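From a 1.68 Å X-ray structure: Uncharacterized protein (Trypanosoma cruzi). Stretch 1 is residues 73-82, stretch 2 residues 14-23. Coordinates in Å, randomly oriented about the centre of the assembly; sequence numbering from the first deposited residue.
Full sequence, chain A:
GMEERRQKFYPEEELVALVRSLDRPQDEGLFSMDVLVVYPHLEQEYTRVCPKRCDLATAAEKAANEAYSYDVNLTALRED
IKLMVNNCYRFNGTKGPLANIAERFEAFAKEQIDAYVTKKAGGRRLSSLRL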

# COMPACT_ATOMS: atom_id res chain seq x y z
N ASN A 73 5.35 -5.45 -11.92
CA ASN A 73 4.01 -4.81 -11.80
C ASN A 73 3.72 -4.47 -10.33
O ASN A 73 2.57 -4.17 -10.04
CB ASN A 73 2.87 -5.61 -12.45
CG ASN A 73 1.61 -4.78 -12.61
OD1 ASN A 73 1.66 -3.62 -13.02
ND2 ASN A 73 0.47 -5.35 -12.25
N LEU A 74 4.73 -4.50 -9.45
CA LEU A 74 4.62 -4.18 -7.99
C LEU A 74 3.47 -4.99 -7.38
O LEU A 74 2.75 -4.47 -6.50
CB LEU A 74 4.41 -2.67 -7.80
CG LEU A 74 5.64 -1.79 -8.09
CD1 LEU A 74 5.27 -0.32 -8.01
CD2 LEU A 74 6.79 -2.08 -7.14
N THR A 75 3.34 -6.25 -7.78
CA THR A 75 2.23 -7.14 -7.33
C THR A 75 2.17 -7.18 -5.80
O THR A 75 1.05 -7.11 -5.25
CB THR A 75 2.38 -8.55 -7.91
OG1 THR A 75 2.47 -8.39 -9.33
CG2 THR A 75 1.23 -9.46 -7.53
N ALA A 76 3.32 -7.35 -5.13
CA ALA A 76 3.42 -7.53 -3.66
C ALA A 76 2.89 -6.27 -2.96
O ALA A 76 2.16 -6.39 -1.94
CB ALA A 76 4.85 -7.80 -3.28
N LEU A 77 3.23 -5.10 -3.49
CA LEU A 77 2.74 -3.80 -2.94
C LEU A 77 1.24 -3.70 -3.19
O LEU A 77 0.52 -3.31 -2.25
CB LEU A 77 3.48 -2.62 -3.59
CG LEU A 77 2.92 -1.24 -3.23
CD1 LEU A 77 2.88 -1.02 -1.73
CD2 LEU A 77 3.72 -0.13 -3.90
N ARG A 78 0.77 -4.01 -4.40
CA ARG A 78 -0.69 -3.99 -4.73
C ARG A 78 -1.47 -4.93 -3.79
O ARG A 78 -2.57 -4.54 -3.35
CB ARG A 78 -0.96 -4.36 -6.20
CG ARG A 78 -0.42 -3.37 -7.22
CD ARG A 78 -0.69 -3.92 -8.62
NE ARG A 78 -0.05 -3.22 -9.73
CZ ARG A 78 -0.50 -2.13 -10.33
NH1 ARG A 78 -1.59 -1.50 -9.92
NH2 ARG A 78 0.19 -1.62 -11.34
N GLU A 79 -0.94 -6.13 -3.51
CA GLU A 79 -1.51 -7.11 -2.53
C GLU A 79 -1.55 -6.53 -1.11
O GLU A 79 -2.56 -6.71 -0.41
CB GLU A 79 -0.69 -8.41 -2.51
N ASP A 80 -0.50 -5.82 -0.69
CA ASP A 80 -0.47 -5.19 0.66
C ASP A 80 -1.53 -4.08 0.72
O ASP A 80 -2.22 -4.00 1.75
CB ASP A 80 0.93 -4.72 1.04
CG ASP A 80 1.86 -5.80 1.53
OD1 ASP A 80 1.37 -6.94 1.78
OD2 ASP A 80 3.07 -5.51 1.64
N ILE A 81 -1.71 -3.27 -0.34
CA ILE A 81 -2.79 -2.24 -0.39
C ILE A 81 -4.15 -2.95 -0.32
O ILE A 81 -5.00 -2.51 0.45
CB ILE A 81 -2.70 -1.32 -1.62
CG1 ILE A 81 -1.37 -0.57 -1.71
CG2 ILE A 81 -3.89 -0.37 -1.65
CD1 ILE A 81 -1.04 0.25 -0.49
N LYS A 82 -4.35 -4.00 -1.11
CA LYS A 82 -5.62 -4.75 -1.11
C LYS A 82 -5.94 -5.23 0.31
O LYS A 82 -7.14 -5.24 0.70
CB LYS A 82 -5.56 -5.98 -2.00
CG LYS A 82 -6.91 -6.66 -2.18
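Stretch 2 14-23: ELVALVRSLD

Stretch 2 lies alongside stretch 1 as one helix against another, the two chains advancing in the same general direction, so that residue numbers climb together along the contact. Stretch 1 becomes helical at Thr-75, immediately after Leu-74, which takes the N-cap position with positive phi and psi (51°/40°). In stretch 2 the helix enters from earlier in the chain and includes Glu-14 to Arg-20. Its backbone comes closest to the other at Leu-77 and Val-19, whose CA atoms are 8.7 Å apart; farther along, the CA atoms of Ile-81 and Leu-22 are separated by 9.6 Å. At such spacing the side chains, not the backbones, fill the gap.

The contact buries 252 Å², both sides summed, and is made of aliphatic groups alone, with no hydrogen bond between the stretches. Leu-74, Leu-77 and Ile-81 recur on one face of stretch 1 and point their CA-to-CB bonds toward stretch 2. Leu-15, Leu-18 and Leu-22 answer in the same way, while the CA-to-CB bond of Val-19 points sideways and the residue still reaches the contact through a methyl.

At the leading end, Leu-74 (chi1 m, chi2 t) pushes its forked tip into the hollow between Leu-15 and Leu-18, residues one helical turn apart. Leu-74 CD2 lies 4.0 Å from CD1 of Leu-15, and Leu-74 CD1 lies 3.9 Å from CD2 of Leu-18. The knob is thus held by two neighbours rather than resting on the crest of one. Leu-18 (chi1 t, chi2 p) returns the favour: Leu-18 CD2 fills the notch between Leu-74 and Leu-77, adding to the first of these contacts one of 4.1 Å to CD2 of Leu-77. The teeth therefore alternate along this part of the contact.

Leu-77, with the same t, p rotamer as Leu-18, has the largest area covered of any residue here, 53 Å², and meets two partners. Besides its contact with Leu-18, Leu-77 CD1 lies 4.1 Å from CG2 of Val-19, and Leu-77 CD2 is also within 4.5 Å of that methyl, by which Val-19 reaches the seam where the CA atoms are nearest. Farther on, the packing narrows to a single pair, a tip-to-tip contact in which CD1 of Ile-81 is 3.8 Å from CD1 of Leu-22. This is the shortest approach between the stretches. The end methyls of Ile-81 (m, m) and Leu-22 (m, t) meet across the wider CA spacing.

No polar side chain enters the seam; some bond within their own stretch, others elsewhere in the structure. Arg-78 folds back on the start of its own stretch, Arg-78 NE donating to Asn-73 O at 2.8 Å and Arg-78 NH2 to Asn-73 OD1 at 3.0 Å. In stretch 2, Ser-21 OG donates to Leu-18 O at 2.6 Å, and Leu-22 N donates to Val-19 O at 2.9 Å.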

# COMPACT_ATOMS: atom_id res chain seq x y z
N GLU A 14 12.65 5.42 -4.46
CA GLU A 14 11.45 5.79 -5.24
C GLU A 14 10.22 5.07 -4.70
O GLU A 14 9.15 5.70 -4.68
CB GLU A 14 11.64 5.50 -6.73
CG GLU A 14 12.58 6.47 -7.38
CD GLU A 14 12.70 6.27 -8.88
OE1 GLU A 14 12.12 5.26 -9.41
OE2 GLU A 14 13.35 7.12 -9.52
N LEU A 15 10.35 3.81 -4.29
CA LEU A 15 9.21 3.02 -3.78
C LEU A 15 8.80 3.55 -2.40
O LEU A 15 7.61 3.54 -2.08
CB LEU A 15 9.57 1.54 -3.76
CG LEU A 15 9.74 0.87 -5.13
CD1 LEU A 15 9.80 -0.64 -5.02
CD2 LEU A 15 8.62 1.27 -6.09
N VAL A 16 9.76 3.95 -1.55
CA VAL A 16 9.41 4.60 -0.26
C VAL A 16 8.60 5.87 -0.55
O VAL A 16 7.55 6.06 0.06
CB VAL A 16 10.67 4.90 0.58
CG1 VAL A 16 10.34 5.76 1.77
CG2 VAL A 16 11.33 3.60 1.01
N ALA A 17 9.07 6.70 -1.48
CA ALA A 17 8.38 7.95 -1.88
C ALA A 17 6.97 7.62 -2.37
O ALA A 17 6.03 8.36 -2.00
CB ALA A 17 9.19 8.69 -2.92
N LEU A 18 6.83 6.58 -3.21
CA LEU A 18 5.52 6.13 -3.75
C LEU A 18 4.59 5.75 -2.59
O LEU A 18 3.44 6.20 -2.56
CB LEU A 18 5.74 4.94 -4.68
CG LEU A 18 4.48 4.32 -5.27
CD1 LEU A 18 3.70 5.35 -6.07
CD2 LEU A 18 4.84 3.12 -6.12
N VAL A 19 5.07 4.94 -1.66
CA VAL A 19 4.21 4.48 -0.53
C VAL A 19 3.81 5.71 0.30
O VAL A 19 2.63 5.83 0.66
CB VAL A 19 4.92 3.44 0.34
CG1 VAL A 19 4.13 3.22 1.62
CG2 VAL A 19 5.18 2.14 -0.41
N ARG A 20 4.75 6.62 0.58
CA ARG A 20 4.47 7.79 1.43
C ARG A 20 3.39 8.63 0.75
O ARG A 20 2.52 9.20 1.47
CB ARG A 20 5.76 8.57 1.71
CG ARG A 20 6.71 7.78 2.60
CD ARG A 20 7.88 8.61 3.09
NE ARG A 20 7.42 9.67 3.97
CZ ARG A 20 6.82 9.46 5.14
N SER A 21 3.43 8.68 -0.58
CA SER A 21 2.49 9.48 -1.41
C SER A 21 1.07 8.94 -1.23
O SER A 21 0.14 9.69 -1.52
CB SER A 21 2.90 9.56 -2.87
OG SER A 21 2.52 8.41 -3.61
N LEU A 22 0.91 7.70 -0.73
CA LEU A 22 -0.44 7.09 -0.57
C LEU A 22 -1.08 7.53 0.74
O LEU A 22 -2.29 7.30 0.90
CB LEU A 22 -0.36 5.57 -0.67
CG LEU A 22 0.35 5.02 -1.90
CD1 LEU A 22 0.29 3.51 -1.95
CD2 LEU A 22 -0.21 5.62 -3.19
N ASP A 23 -0.33 8.16 1.65
CA ASP A 23 -0.89 8.65 2.94
C ASP A 23 -1.45 10.07 2.70
O ASP A 23 -0.67 11.03 2.74
CB ASP A 23 0.16 8.58 4.04
CG ASP A 23 -0.34 8.92 5.44
OD1 ASP A 23 -1.55 8.81 5.70
OD2 ASP A 23 0.51 9.28 6.27